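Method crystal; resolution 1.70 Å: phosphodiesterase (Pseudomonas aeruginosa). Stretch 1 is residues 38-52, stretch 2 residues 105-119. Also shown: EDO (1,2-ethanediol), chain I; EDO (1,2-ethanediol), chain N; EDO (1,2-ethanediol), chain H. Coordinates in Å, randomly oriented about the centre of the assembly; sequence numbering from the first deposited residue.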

ATOM      1  N   GLY A  38      -7.048  -5.231 -24.797  1.00  9.08           N
ATOM      2  CA  GLY A  38      -6.295  -5.262 -23.548  1.00  5.60           C
ATOM      3  C   GLY A  38      -5.599  -3.938 -23.275  1.00  7.80           C
ATOM      4  O   GLY A  38      -5.649  -3.420 -22.162  1.00 10.73           O
ATOM      5  N   TYR A  39      -4.943  -3.383 -24.289  1.00 10.39           N
ATOM      6  CA  TYR A  39      -4.306  -2.076 -24.134  1.00 11.19           C
ATOM      7  C   TYR A  39      -5.312  -0.999 -23.763  1.00  9.65           C
ATOM      8  O   TYR A  39      -5.064  -0.188 -22.863  1.00  9.86           O
ATOM      9  N   ILE A  40      -6.436  -0.965 -24.476  1.00  7.09           N
ATOM     10  CA  ILE A  40      -7.472   0.015 -24.184  1.00  6.71           C
ATOM     11  C   ILE A  40      -7.934  -0.117 -22.743  1.00  7.81           C
ATOM     12  O   ILE A  40      -8.131   0.887 -22.057  1.00 10.67           O
ATOM     13  N   SER A  41      -8.103  -1.355 -22.286  1.00  9.19           N
ATOM     14  CA  SER A  41      -8.669  -1.587 -20.966  1.00  6.64           C
ATOM     15  C   SER A  41      -7.793  -1.009 -19.840  1.00 11.26           C
ATOM     16  O   SER A  41      -8.300  -0.665 -18.775  1.00 11.51           O
ATOM     17  N   LYS A  42      -6.490  -0.893 -20.079  1.00  8.40           N
ATOM     18  CA  LYS A  42      -5.581  -0.346 -19.066  1.00  6.24           C
ATOM     19  C   LYS A  42      -5.911   1.102 -18.705  1.00 11.65           C
ATOM     20  O   LYS A  42      -5.687   1.543 -17.568  1.00  8.93           O
ATOM     21  N   GLY A  43      -6.456   1.841 -19.669  1.00 12.64           N
ATOM     22  CA  GLY A  43      -6.750   3.251 -19.463  1.00  8.03           C
ATOM     23  C   GLY A  43      -7.711   3.520 -18.317  1.00  8.00           C
ATOM     24  O   GLY A  43      -7.398   4.291 -17.406  1.00  8.86           O
ATOM     25  N   GLN A  44      -8.881   2.888 -18.345  1.00  4.86           N
ATOM     26  CA  GLN A  44      -9.862   3.137 -17.294  1.00  9.15           C
ATOM     27  C   GLN A  44      -9.413   2.577 -15.943  1.00  7.27           C
ATOM     28  O   GLN A  44      -9.693   3.169 -14.897  1.00  8.07           O
ATOM     29  N   ARG A  45      -8.716   1.445 -15.955  1.00  8.19           N
ATOM     30  CA  ARG A  45      -8.190   0.930 -14.700  1.00  8.07           C
ATOM     31  C   ARG A  45      -7.165   1.903 -14.126  1.00 11.58           C
ATOM     32  O   ARG A  45      -7.168   2.183 -12.933  1.00 10.10           O
ATOM     33  N   ASP A  46      -6.293   2.430 -14.979  1.00  9.20           N
ATOM     34  CA  ASP A  46      -5.280   3.379 -14.521  1.00 12.51           C
ATOM     35  C   ASP A  46      -5.908   4.631 -13.917  1.00 11.53           C
ATOM     36  O   ASP A  46      -5.393   5.191 -12.947  1.00  7.94           O
ATOM     37  N   VAL A  47      -7.015   5.080 -14.503  1.00  7.19           N
ATOM     38  CA  VAL A  47      -7.729   6.237 -13.974  1.00  7.31           C
ATOM     39  C   VAL A  47      -8.125   5.977 -12.524  1.00  4.47           C
ATOM     40  O   VAL A  47      -8.009   6.854 -11.665  1.00  9.87           O
ATOM     41  N   ALA A  48      -8.602   4.770 -12.259  1.00  6.16           N
ATOM     42  CA  ALA A  48      -8.949   4.390 -10.899  1.00  8.21           C
ATOM     43  C   ALA A  48      -7.702   4.320 -10.029  1.00  6.38           C
ATOM     44  O   ALA A  48      -7.682   4.868  -8.932  1.00  7.70           O
ATOM     45  N   TYR A  49      -6.657   3.668 -10.531  1.00 10.62           N
ATOM     46  CA  TYR A  49      -5.444   3.454  -9.737  1.00  7.29           C
ATOM     47  C   TYR A  49      -4.798   4.757  -9.256  1.00  7.87           C
ATOM     48  O   TYR A  49      -4.336   4.841  -8.102  1.00  6.88           O
ATOM     49  N   VAL A  50      -4.757   5.774 -10.118  1.00  8.32           N
ATOM     50  CA  VAL A  50      -4.070   7.006  -9.742  1.00  8.22           C
ATOM     51  C   VAL A  50      -4.756   7.738  -8.588  1.00  7.82           C
ATOM     52  O   VAL A  50      -4.174   8.641  -8.001  1.00  8.14           O
ATOM     53  N   ASN A  51      -5.981   7.352  -8.253  1.00  5.29           N
ATOM     54  CA  ASN A  51      -6.623   7.886  -7.048  1.00  4.99           C
ATOM     55  C   ASN A  51      -6.853   6.824  -5.967  1.00 13.00           C
ATOM     56  O   ASN A  51      -7.651   7.014  -5.048  1.00 10.36           O
ATOM     57  N   GLY A  52      -6.134   5.712  -6.083  1.00  8.06           N
ATOM     58  CA  GLY A  52      -6.150   4.676  -5.066  1.00  6.50           C
ATOM     59  C   GLY A  52      -7.368   3.771  -5.068  1.00  9.98           C
ATOM     60  O   GLY A  52      -7.559   2.984  -4.142  1.00  9.76           O
ATOM     61  N   ASP A 105       5.449  11.653 -10.281  1.00  9.07           N
ATOM     62  CA  ASP A 105       4.040  11.911 -10.021  1.00 10.65           C
ATOM     63  C   ASP A 105       3.280  10.649 -10.427  1.00  8.05           C
ATOM     64  O   ASP A 105       3.844   9.769 -11.063  1.00 11.32           O
ATOM     65  N   ARG A 106       2.004  10.570 -10.081  1.00  7.20           N
ATOM     66  CA  ARG A 106       1.264   9.319 -10.227  1.00  5.69           C
ATOM     67  C   ARG A 106       1.187   8.845 -11.664  1.00  7.33           C
ATOM     68  O   ARG A 106       1.453   7.676 -11.967  1.00 11.93           O
ATOM     69  N   ILE A 107       0.811   9.758 -12.550  1.00  7.15           N
ATOM     70  CA  ILE A 107       0.635   9.409 -13.951  1.00  4.87           C
ATOM     71  C   ILE A 107       1.964   8.999 -14.575  1.00 10.24           C
ATOM     72  O   ILE A 107       2.053   7.964 -15.240  1.00  7.05           O
ATOM     73  N   THR A 108       3.006   9.787 -14.337  1.00  8.65           N
ATOM     74  CA  THR A 108       4.326   9.439 -14.858  1.00  8.85           C
ATOM     75  C   THR A 108       4.784   8.079 -14.329  1.00  9.43           C
ATOM     76  O   THR A 108       5.347   7.273 -15.062  1.00  8.99           O
ATOM     77  N   ALA A 109       4.549   7.838 -13.047  1.00  8.65           N
ATOM     78  CA  ALA A 109       4.959   6.588 -12.431  1.00  6.99           C
ATOM     79  C   ALA A 109       4.311   5.401 -13.140  1.00 13.08           C
ATOM     80  O   ALA A 109       4.970   4.407 -13.411  1.00 11.50           O
HETATM   81  N   MSE A 110       3.023   5.517 -13.452  1.00  7.59           N
HETATM   82  CA  MSE A 110       2.318   4.428 -14.115  1.00  9.08           C
HETATM   83  C   MSE A 110       2.758   4.275 -15.570  1.00 10.67           C
HETATM   84  O   MSE A 110       2.952   3.164 -16.044  1.00  9.59           O
ATOM     85  N   ASN A 111       2.917   5.383 -16.283  1.00 10.63           N
ATOM     86  CA  ASN A 111       3.367   5.289 -17.673  1.00  7.22           C
ATOM     87  C   ASN A 111       4.758   4.690 -17.785  1.00 12.30           C
ATOM     88  O   ASN A 111       5.036   3.908 -18.698  1.00 13.92           O
ATOM     89  N   ARG A 112       5.630   5.045 -16.848  1.00  8.89           N
ATOM     90  CA  ARG A 112       6.970   4.471 -16.818  1.00  9.17           C
ATOM     91  C   ARG A 112       6.881   2.970 -16.572  1.00 11.53           C
ATOM     92  O   ARG A 112       7.539   2.179 -17.251  1.00 12.25           O
ATOM     93  N   ALA A 113       6.055   2.583 -15.602  1.00  9.27           N
ATOM     94  CA  ALA A 113       5.852   1.180 -15.287  1.00  5.49           C
ATOM     95  C   ALA A 113       5.279   0.392 -16.467  1.00  6.95           C
ATOM     96  O   ALA A 113       5.566  -0.796 -16.619  1.00 10.54           O
ATOM     97  N   GLN A 114       4.484   1.048 -17.306  1.00  6.15           N
ATOM     98  CA  GLN A 114       3.806   0.340 -18.388  1.00 11.25           C
ATOM     99  C   GLN A 114       4.525   0.480 -19.726  1.00 12.35           C
ATOM    100  O   GLN A 114       4.010   0.062 -20.757  1.00 12.43           O
ATOM    101  N   ASN A 115       5.725   1.051 -19.695  1.00 11.86           N
ATOM    102  CA  ASN A 115       6.518   1.207 -20.909  1.00 11.30           C
ATOM    103  C   ASN A 115       7.280  -0.073 -21.227  1.00 10.16           C
ATOM    104  O   ASN A 115       8.510  -0.117 -21.157  1.00 13.37           O
ATOM    105  N   HIS A 116       6.537  -1.123 -21.553  1.00 14.05           N
ATOM    106  CA  HIS A 116       7.129  -2.402 -21.915  1.00 13.54           C
ATOM    107  C   HIS A 116       6.196  -3.192 -22.824  1.00 12.82           C
ATOM    108  O   HIS A 116       5.048  -2.802 -23.033  1.00 11.93           O
ATOM    109  N   GLN A 117       6.701  -4.293 -23.373  1.00 15.19           N
ATOM    110  CA  GLN A 117       5.889  -5.190 -24.193  1.00 19.82           C
ATOM    111  C   GLN A 117       4.872  -5.944 -23.339  1.00 16.33           C
ATOM    112  O   GLN A 117       5.127  -6.221 -22.168  1.00 14.97           O
ATOM    113  N   TYR A 118       3.733  -6.300 -23.933  1.00 11.13           N
ATOM    114  CA  TYR A 118       2.720  -7.079 -23.230  1.00  9.42           C
ATOM    115  C   TYR A 118       2.389  -8.407 -23.911  1.00 18.29           C
ATOM    116  O   TYR A 118       1.242  -8.652 -24.300  1.00 14.64           O
ATOM    117  N   PRO A 119       3.392  -9.285 -24.026  1.00 14.84           N
ATOM    118  CA  PRO A 119       3.121 -10.624 -24.553  1.00 13.49           C
ATOM    119  C   PRO A 119       2.104 -11.292 -23.647  1.00 10.99           C
ATOM    120  O   PRO A 119       1.964 -10.894 -22.491  1.00 15.47           O
TER

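The apolar centre lies around Val-50, Ile-107, Tyr-49 and Met-110. The CA atoms of Val-50 and Arg-106 are 5.8 Å apart, the closest pairing in the register, and those of Asp-46 and Met-110 are 7.7 Å apart. Val-50 (chi1 m) points its CB sideways, yet its CG1 lies 4.3 Å from CG1 of Ile-107 (m, t), a loose van der Waals contact. Its CB is also 4.2 Å from the CB of Arg-106, consistent with the 5.8 Å between their CA atoms. Met-110, a selenomethionine, points toward the first stretch; its chi angles of t, p and p carry CE to 3.9 Å from CD2 of Tyr-49 (chi1 m), an oblique approach to that ring. The same CE is 3.6 Å from OD1 of Asp-46, so the methyl group borders both apolar and acidic surface.

Toward the Tyr-39 end, Lys-42 points in with chi angles m, t, t, m. Its CE lies 3.7 Å from the centroid of the Tyr-118 ring and 14° off the ring normal, which establishes a CH-pi contact over one face. Tyr-39 and Tyr-118, both m at chi1, form an oblique aromatic pair with centroids 5.5 Å apart and planes at 81°; CE1 of Tyr-39 is 3.8 Å from CD2 of Tyr-118.

Back at the Val-50 end, Arg-106 points inward and extends through m, t, t. Its NH1 donates to the backbone O of Val-50 at 3.1 Å; the N-H...O angle of 133° marks this hydrogen bond as weak. OD1 of Asn-51 sits at the guanidinium edge, 3.4 Å from Arg-106 NH1, although the CA-to-CB bond of Asn-51 points away.

The remaining polar contacts are partly direct and partly through water. Asp-46 (m) and Gln-114 (m, t) point toward each other's stretch, bringing OD2 of Asp-46 to 2.7 Å from OE1 of Gln-114. Water 3 donates to Asp-46 OD1 and accepts from Gln-114 NE2, both at 2.9 Å, linking these side chains through water. At the Tyr-39 hydroxyl, water 1 lies 2.9 Å from OH and accepts from Tyr-118 N at 2.7 Å, while water 2 lies 2.6 Å from OH and donates to His-116 O at 2.5 Å. The chain N ethanediol O2 donates to Gln-114 O at 2.9 Å; at the Val-50 end, the chain H ethanediol O2 donates to Asn-51 O at 3.0 Å.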

ATOM      1  CB  TYR A  39      -3.569  -1.665 -25.404  1.00 10.60           C
ATOM      2  CG  TYR A  39      -2.162  -2.197 -25.480  1.00 11.52           C
ATOM      3  CD1 TYR A  39      -1.129  -1.560 -24.811  1.00 16.37           C
ATOM      4  CD2 TYR A  39      -1.862  -3.330 -26.228  1.00 14.49           C
ATOM      5  CE1 TYR A  39       0.161  -2.032 -24.877  1.00 13.09           C
ATOM      6  CE2 TYR A  39      -0.572  -3.810 -26.302  1.00 17.85           C
ATOM      7  CZ  TYR A  39       0.435  -3.156 -25.623  1.00 12.58           C
ATOM      8  OH  TYR A  39       1.727  -3.630 -25.681  1.00 14.48           O
ATOM      9  CB  ILE A  40      -8.692  -0.144 -25.116  1.00 10.13           C
ATOM     10  CG1 ILE A  40      -8.328   0.300 -26.530  1.00 10.75           C
ATOM     11  CG2 ILE A  40      -9.876   0.655 -24.589  1.00 14.90           C
ATOM     12  CD1 ILE A  40      -7.984   1.775 -26.637  1.00 12.65           C
ATOM     13  CB  SER A  41      -8.952  -3.081 -20.726  1.00  9.30           C
ATOM     14  OG  SER A  41      -7.753  -3.815 -20.512  1.00 10.62           O
ATOM     15  CB  LYS A  42      -4.122  -0.465 -19.528  1.00  7.28           C
ATOM     16  CG  LYS A  42      -3.676  -1.902 -19.777  1.00  7.33           C
ATOM     17  CD  LYS A  42      -2.195  -1.996 -20.159  1.00  7.82           C
ATOM     18  CE  LYS A  42      -1.860  -3.395 -20.717  1.00  7.00           C
ATOM     19  NZ  LYS A  42      -2.078  -4.475 -19.688  1.00  9.52           N
ATOM     20  CB  GLN A  44     -11.245   2.603 -17.669  1.00 16.85           C
ATOM     21  CG  GLN A  44     -12.352   3.191 -16.805  1.00 16.29           C
ATOM     22  CD  GLN A  44     -12.368   4.718 -16.837  1.00 22.59           C
ATOM     23  OE1 GLN A  44     -11.958   5.338 -17.823  1.00 34.48           O
ATOM     24  NE2 GLN A  44     -12.850   5.326 -15.761  1.00 21.73           N
ATOM     25  CB  ARG A  45      -7.595  -0.471 -14.863  1.00  7.51           C
ATOM     26  CG  ARG A  45      -8.610  -1.541 -15.278  1.00  7.25           C
ATOM     27  CD  ARG A  45      -8.101  -2.948 -14.933  1.00  5.70           C
ATOM     28  NE  ARG A  45      -6.819  -3.224 -15.573  1.00  9.29           N
ATOM     29  CZ  ARG A  45      -6.687  -3.669 -16.820  1.00  8.70           C
ATOM     30  NH1 ARG A  45      -7.763  -3.901 -17.562  1.00  9.63           N
ATOM     31  NH2 ARG A  45      -5.481  -3.876 -17.328  1.00  7.13           N
ATOM     32  CB  ASP A  46      -4.348   3.776 -15.672  1.00  9.67           C
ATOM     33  CG  ASP A  46      -3.390   2.671 -16.055  1.00 11.92           C
ATOM     34  OD1 ASP A  46      -3.279   1.673 -15.303  1.00  7.07           O
ATOM     35  OD2 ASP A  46      -2.734   2.811 -17.110  1.00 10.19           O
ATOM     36  CB  VAL A  47      -8.978   6.565 -14.821  1.00 11.28           C
ATOM     37  CG1 VAL A  47      -9.912   7.516 -14.059  1.00 10.92           C
ATOM     38  CG2 VAL A  47      -8.560   7.182 -16.154  1.00  9.48           C
ATOM     39  CB  ALA A  48      -9.693   3.053 -10.886  1.00 10.10           C
ATOM     40  CB  TYR A  49      -4.414   2.604 -10.497  1.00  6.04           C
ATOM     41  CG  TYR A  49      -4.798   1.150 -10.717  1.00  5.86           C
ATOM     42  CD1 TYR A  49      -5.301   0.376  -9.679  1.00  6.43           C
ATOM     43  CD2 TYR A  49      -4.618   0.546 -11.961  1.00  6.27           C
ATOM     44  CE1 TYR A  49      -5.631  -0.945  -9.865  1.00  8.76           C
ATOM     45  CE2 TYR A  49      -4.948  -0.786 -12.167  1.00  6.82           C
ATOM     46  CZ  TYR A  49      -5.452  -1.527 -11.116  1.00  6.92           C
ATOM     47  OH  TYR A  49      -5.789  -2.844 -11.298  1.00  6.98           O
ATOM     48  CB  VAL A  50      -3.832   7.981 -10.928  1.00  8.18           C
ATOM     49  CG1 VAL A  50      -2.947   7.340 -11.989  1.00  8.41           C
ATOM     50  CG2 VAL A  50      -5.159   8.463 -11.520  1.00 13.35           C
ATOM     51  CB  ASN A  51      -7.915   8.638  -7.383  1.00 10.19           C
ATOM     52  CG  ASN A  51      -7.646  10.037  -7.893  1.00 12.56           C
ATOM     53  OD1 ASN A  51      -6.845  10.777  -7.319  1.00  8.63           O
ATOM     54  ND2 ASN A  51      -8.305  10.403  -8.983  1.00 11.94           N
ATOM     55  CB  ASP A 105       3.547  13.107 -10.833  1.00 12.95           C
ATOM     56  CG  ASP A 105       3.627  12.862 -12.336  1.00 12.31           C
ATOM     57  OD1 ASP A 105       4.710  13.072 -12.921  1.00 31.62           O
ATOM     58  OD2 ASP A 105       2.607  12.466 -12.929  1.00 16.86           O
ATOM     59  CB  ARG A 106      -0.144   9.472  -9.655  1.00 10.15           C
ATOM     60  CG  ARG A 106      -0.129   9.698  -8.153  1.00  6.65           C
ATOM     61  CD  ARG A 106      -1.490  10.111  -7.637  1.00  6.58           C
ATOM     62  NE  ARG A 106      -1.421  10.580  -6.252  1.00  8.33           N
ATOM     63  CZ  ARG A 106      -2.468  11.029  -5.571  1.00 12.35           C
ATOM     64  NH1 ARG A 106      -3.665  11.050  -6.141  1.00 10.66           N
ATOM     65  NH2 ARG A 106      -2.323  11.462  -4.322  1.00  9.75           N
ATOM     66  CB  ILE A 107      -0.051  10.555 -14.723  1.00  7.33           C
ATOM     67  CG1 ILE A 107      -1.485  10.727 -14.208  1.00  6.36           C
ATOM     68  CG2 ILE A 107      -0.027  10.284 -16.230  1.00  8.10           C
ATOM     69  CD1 ILE A 107      -2.192  11.968 -14.706  1.00 13.41           C
ATOM     70  CB  THR A 108       5.378  10.502 -14.508  1.00 11.60           C
ATOM     71  OG1 THR A 108       5.014  11.752 -15.109  1.00 15.24           O
ATOM     72  CG2 THR A 108       6.751  10.085 -15.011  1.00 11.76           C
ATOM     73  CB  ALA A 109       4.605   6.593 -10.946  1.00  5.83           C
HETATM   74  CB  MSE A 110       0.806   4.618 -14.044  1.00 10.42           C
HETATM   75  CG  MSE A 110       0.035   3.524 -14.760  1.00 10.02           C
HETATM   76 SE   MSE A 110       0.289   1.771 -13.918  1.00 21.87          SE
HETATM   77  CE  MSE A 110      -1.036   2.024 -12.500  1.00 14.38           C
ATOM     78  CB  ASN A 111       3.297   6.646 -18.372  1.00  7.01           C
ATOM     79  CG  ASN A 111       1.874   7.080 -18.642  1.00  7.14           C
ATOM     80  OD1 ASN A 111       0.976   6.250 -18.761  1.00  9.31           O
ATOM     81  ND2 ASN A 111       1.660   8.392 -18.742  1.00  9.15           N
ATOM     82  CB  ARG A 112       7.836   5.146 -15.745  1.00  9.81           C
ATOM     83  CG  ARG A 112       9.329   4.892 -15.909  1.00 17.50           C
ATOM     84  CD  ARG A 112      10.157   5.446 -14.748  1.00 10.66           C
ATOM     85  NE  ARG A 112       9.920   6.870 -14.494  1.00 11.75           N
ATOM     86  CZ  ARG A 112      10.418   7.868 -15.223  1.00 12.91           C
ATOM     87  NH1 ARG A 112      11.172   7.615 -16.288  1.00 18.22           N
ATOM     88  NH2 ARG A 112      10.139   9.123 -14.903  1.00 14.58           N
ATOM     89  CB  ALA A 113       4.942   1.022 -14.039  1.00  6.79           C
ATOM     90  CB  GLN A 114       2.335   0.771 -18.490  1.00 13.52           C
ATOM     91  CG  GLN A 114       1.556   0.437 -17.221  1.00  5.25           C
ATOM     92  CD  GLN A 114       0.045   0.536 -17.372  1.00  6.99           C
ATOM     93  OE1 GLN A 114      -0.488   1.538 -17.854  1.00 10.67           O
ATOM     94  NE2 GLN A 114      -0.652  -0.505 -16.942  1.00  9.31           N
ATOM     95  CB  ASN A 115       7.482   2.384 -20.773  1.00 12.14           C
ATOM     96  CG  ASN A 115       8.105   2.784 -22.097  1.00 30.85           C
ATOM     97  OD1 ASN A 115       7.681   2.327 -23.160  1.00 21.83           O
ATOM     98  ND2 ASN A 115       9.117   3.640 -22.037  1.00 22.97           N
ATOM     99  CB  HIS A 116       7.489  -3.219 -20.659  1.00 15.69           C
ATOM    100  CG  HIS A 116       6.315  -3.594 -19.803  1.00 11.17           C
ATOM    101  ND1 HIS A 116       5.496  -4.668 -20.088  1.00 14.14           N
ATOM    102  CD2 HIS A 116       5.851  -3.068 -18.645  1.00 12.41           C
ATOM    103  CE1 HIS A 116       4.572  -4.777 -19.151  1.00 13.63           C
ATOM    104  NE2 HIS A 116       4.761  -3.816 -18.265  1.00  8.65           N
ATOM    105  CB  GLN A 117       6.791  -6.208 -24.895  1.00 24.45           C
ATOM    106  CG  GLN A 117       7.919  -5.588 -25.693  1.00 51.57           C
ATOM    107  CD  GLN A 117       7.469  -5.137 -27.058  1.00 60.73           C
ATOM    108  OE1 GLN A 117       7.115  -3.975 -27.255  1.00 61.93           O
ATOM    109  NE2 GLN A 117       7.464  -6.060 -28.014  1.00 67.52           N
ATOM    110  CB  TYR A 118       1.448  -6.254 -23.012  1.00 12.05           C
ATOM    111  CG  TYR A 118       1.585  -5.200 -21.930  1.00 10.30           C
ATOM    112  CD1 TYR A 118       1.242  -5.483 -20.616  1.00 10.81           C
ATOM    113  CD2 TYR A 118       2.061  -3.928 -22.223  1.00  8.53           C
ATOM    114  CE1 TYR A 118       1.365  -4.523 -19.614  1.00  8.55           C
ATOM    115  CE2 TYR A 118       2.190  -2.965 -21.236  1.00 12.69           C
ATOM    116  CZ  TYR A 118       1.840  -3.269 -19.932  1.00 10.56           C
ATOM    117  OH  TYR A 118       1.961  -2.312 -18.951  1.00  9.53           O
ATOM    118  CB  PRO A 119       4.461 -11.354 -24.416  1.00 20.30           C
ATOM    119  CG  PRO A 119       5.418 -10.402 -23.779  1.00 22.42           C
ATOM    120  CD  PRO A 119       4.693  -9.180 -23.345  1.00 11.96           C
TER
HETATM  121  C1  EDO I 308     -11.951   9.169 -19.699  1.00 27.68           C
HETATM  122  O1  EDO I 308     -10.957   9.347 -20.717  1.00 19.01           O
HETATM  123  C2  EDO I 308     -11.321   8.448 -18.513  1.00 23.82           C
HETATM  124  O2  EDO I 308     -12.309   8.155 -17.518  1.00 28.66           O
HETATM  125  C1  EDO N 313       4.439   2.450 -24.120  1.00 47.89           C
HETATM  126  O1  EDO N 313       4.494   1.443 -25.136  1.00 73.31           O
HETATM  127  C2  EDO N 313       3.014   2.552 -23.594  1.00 28.93           C
HETATM  128  O2  EDO N 313       2.642   1.322 -22.960  1.00 34.21           O
HETATM  129  C1  EDO H 307      -6.988  10.532  -2.058  1.00 45.71           C
HETATM  130  O1  EDO H 307      -7.643  10.015  -0.895  1.00 45.66           O
HETATM  131  C2  EDO H 307      -7.149   9.551  -3.215  1.00 30.06           C
HETATM  132  O2  EDO H 307      -8.544   9.372  -3.491  1.00 42.48           O
HETATM  133  O   HOH W   1       3.104  -5.985 -26.562  1.00 22.30           O
HETATM  134  O   HOH W   2       3.687  -2.045 -25.049  1.00 28.33           O
HETATM  135  O   HOH W   3      -3.408  -1.078 -16.345  1.00  6.46           O